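Local coordinates for protein 2-oxo-1,2-dihydroquinoline 8-monooxygenase, oxygenase component (Pseudomonas putida, PDB 1Z02) that probably hydroxylates 2-oxo-1,2-dihydroquinoline at its 8-position, as the oxygenase component that carries a Rieske [2Fe-2S] cluster and a separate iron ion, at residues 79-85 / 134-139. Residue numbers count along the deposited sequence, not the author numbering.
Sequences ALKDQCL and TGVTTY. With FES (Fe2/s2 (inorganic) cluster), chain H.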
loop_
_atom_site.group_PDB
_atom_site.type_symbol
_atom_site.label_atom_id
_atom_site.label_comp_id
_atom_site.label_asym_id
_atom_site.label_seq_id
_atom_site.Cartn_x
_atom_site.Cartn_y
_atom_site.Cartn_z
ATOM N N ALA A 79 18.873 21.881 -15.024
ATOM C CA ALA A 79 18.287 20.645 -14.512
ATOM C C ALA A 79 19.387 19.618 -14.250
ATOM O O ALA A 79 20.276 19.442 -15.082
ATOM C CB ALA A 79 17.279 20.101 -15.511
ATOM N N LEU A 80 19.322 18.964 -13.088
ATOM C CA LEU A 80 20.279 17.934 -12.676
ATOM C C LEU A 80 19.477 16.782 -12.074
ATOM O O LEU A 80 18.264 16.903 -11.855
ATOM C CB LEU A 80 21.250 18.464 -11.611
ATOM C CG LEU A 80 22.277 19.544 -11.950
ATOM C CD1 LEU A 80 21.569 20.853 -12.232
ATOM C CD2 LEU A 80 23.245 19.715 -10.776
ATOM N N LYS A 81 20.145 15.663 -11.812
ATOM C CA LYS A 81 19.452 14.532 -11.220
ATOM C C LYS A 81 19.241 14.844 -9.749
ATOM O O LYS A 81 20.182 15.208 -9.045
ATOM C CB LYS A 81 20.262 13.247 -11.357
ATOM C CG LYS A 81 19.514 12.034 -10.835
ATOM C CD LYS A 81 20.382 10.783 -10.898
ATOM C CE LYS A 81 20.642 10.334 -12.334
ATOM N NZ LYS A 81 21.426 9.062 -12.364
ATOM N N ASP A 82 18.001 14.701 -9.292
ATOM C CA ASP A 82 17.642 14.995 -7.907
ATOM C C ASP A 82 18.066 13.846 -6.993
ATOM O O ASP A 82 17.222 13.181 -6.370
ATOM C CB ASP A 82 16.128 15.219 -7.811
ATOM C CG ASP A 82 15.720 15.953 -6.544
ATOM O OD1 ASP A 82 14.503 16.015 -6.280
ATOM O OD2 ASP A 82 16.614 16.465 -5.826
ATOM N N GLN A 83 19.375 13.626 -6.906
ATOM C CA GLN A 83 19.930 12.544 -6.084
ATOM C C GLN A 83 21.389 12.814 -5.735
ATOM O O GLN A 83 22.256 12.802 -6.601
ATOM C CB GLN A 83 19.846 11.206 -6.823
ATOM C CG GLN A 83 20.420 10.027 -6.030
ATOM C CD GLN A 83 20.646 8.796 -6.893
ATOM O OE1 GLN A 83 21.506 8.792 -7.784
ATOM N NE2 GLN A 83 19.870 7.746 -6.639
ATOM N N CYS A 84 21.657 13.062 -4.462
ATOM C CA CYS A 84 23.014 13.327 -4.014
ATOM C C CYS A 84 23.814 12.034 -4.110
ATOM O O CYS A 84 23.311 10.975 -3.724
ATOM C CB CYS A 84 23.003 13.821 -2.570
ATOM S SG CYS A 84 24.658 14.238 -1.965
ATOM N N LEU A 85 25.048 12.138 -4.620
ATOM C CA LEU A 85 25.964 11.000 -4.795
ATOM C C LEU A 85 26.417 10.429 -3.483
ATOM O O LEU A 85 26.830 9.274 -3.417
ATOM C CB LEU A 85 27.265 11.407 -5.475
ATOM C CG LEU A 85 27.337 12.396 -6.600
ATOM C CD1 LEU A 85 28.769 12.612 -7.060
ATOM C CD2 LEU A 85 26.483 11.870 -7.670
ATOM N N THR A 134 33.872 13.057 -9.859
ATOM C CA THR A 134 32.558 12.619 -10.306
ATOM C C THR A 134 31.538 13.762 -10.203
ATOM O O THR A 134 31.884 14.904 -9.891
ATOM C CB THR A 134 32.073 11.389 -9.475
ATOM O OG1 THR A 134 30.820 10.920 -9.985
ATOM C CG2 THR A 134 31.921 11.754 -8.002
ATOM N N GLY A 135 30.281 13.447 -10.482
ATOM C CA GLY A 135 29.231 14.446 -10.411
ATOM C C GLY A 135 27.893 13.809 -10.729
ATOM O O GLY A 135 27.805 12.590 -10.921
ATOM N N VAL A 136 26.840 14.619 -10.774
ATOM C CA VAL A 136 25.509 14.108 -11.088
ATOM C C VAL A 136 25.155 14.395 -12.537
ATOM O O VAL A 136 25.737 15.279 -13.170
ATOM C CB VAL A 136 24.421 14.727 -10.184
ATOM C CG1 VAL A 136 24.626 14.284 -8.745
ATOM C CG2 VAL A 136 24.459 16.242 -10.279
ATOM N N THR A 137 24.200 13.637 -13.063
ATOM C CA THR A 137 23.775 13.801 -14.444
ATOM C C THR A 137 23.135 15.170 -14.697
ATOM O O THR A 137 22.449 15.719 -13.826
ATOM C CB THR A 137 22.744 12.709 -14.832
ATOM O OG1 THR A 137 23.272 11.415 -14.509
ATOM C CG2 THR A 137 22.443 12.757 -16.338
ATOM N N THR A 138 23.368 15.720 -15.885
ATOM C CA THR A 138 22.766 16.994 -16.263
ATOM C C THR A 138 21.708 16.709 -17.315
ATOM O O THR A 138 21.847 15.778 -18.103
ATOM C CB THR A 138 23.785 17.980 -16.900
ATOM O OG1 THR A 138 24.282 17.429 -18.124
ATOM C CG2 THR A 138 24.943 18.258 -15.956
ATOM N N TYR A 139 20.649 17.507 -17.331
ATOM C CA TYR A 139 19.592 17.331 -18.319
ATOM C C TYR A 139 19.388 18.628 -19.093
ATOM O O TYR A 139 19.086 19.672 -18.514
ATOM C CB TYR A 139 18.294 16.900 -17.636
ATOM C CG TYR A 139 18.462 15.628 -16.845
ATOM C CD1 TYR A 139 18.712 15.663 -15.478
ATOM C CD2 TYR A 139 18.465 14.389 -17.483
ATOM C CE1 TYR A 139 18.965 14.495 -14.768
ATOM C CE2 TYR A 139 18.721 13.218 -16.782
ATOM C CZ TYR A 139 18.970 13.283 -15.425
ATOM O OH TYR A 139 19.228 12.124 -14.731
HETATM FE FE1 FES H . 25.576 13.689 2.355
HETATM FE FE2 FES H . 24.103 14.630 0.378
HETATM S S1 FES H . 25.923 15.484 1.175
HETATM S S2 FES H . 23.626 12.848 1.585
HETATM O O HOH W 1 20.276 22.056 -17.563
HETATM O O HOH W 2 23.755 11.139 -11.250
#
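The Val136 side chain packs between Leu80 and Leu85: its CG1 lies 3.2 Å from Leu85 CD2 and 3.5 Å from Gln83 O, while its CG2 packs 3.7 Å from Leu80 CD2. Leu85 continues this apolar contact to Thr134, with CD1 3.4 Å from Thr134 CG2. At the other end the two backbones run antiparallel and meet in a single beta bridge between Leu80 and Thr138. Tyr139 N donates to Ala79 O (3.0 Å, nearly linear) and Lys81 N to Thr137 O (3.1 Å, more bent). Water 1 extends the pairing, accepting from Ala79 N (2.9 Å) and donating to Tyr139 O (2.8 Å). The Tyr139 ring turns its edge to the Leu80-Lys81 peptide, and its OH comes 3.3 Å from Lys81 CE. Lys81 NZ forms a salt bridge with Asp155, which also hydrogen-bonds Thr137 OG1, so one carboxylate ties both segments together. Past the bridge, an inverse gamma turn centred on Asp82 carries that residue clear of 134-139, and the chain returns through Gln83 and Leu85. Between them, Cys84 SG binds FE2 of the cluster at 2.4 Å, beside Cys105. Leu85 is the middle residue of the Rieske domain's Cys-X-His motif, between Cys84 and His86. The contact thus joins the end of strand 76-81, an outer strand of the antiparallel 58-81 sheet, to the loop between strands 119-122 and 141-144, with Phe112 of strand 110-113 touching Leu80, Leu85 and Val136, and Gln386 of a neighbouring subunit packing on Leu85 and Thr134.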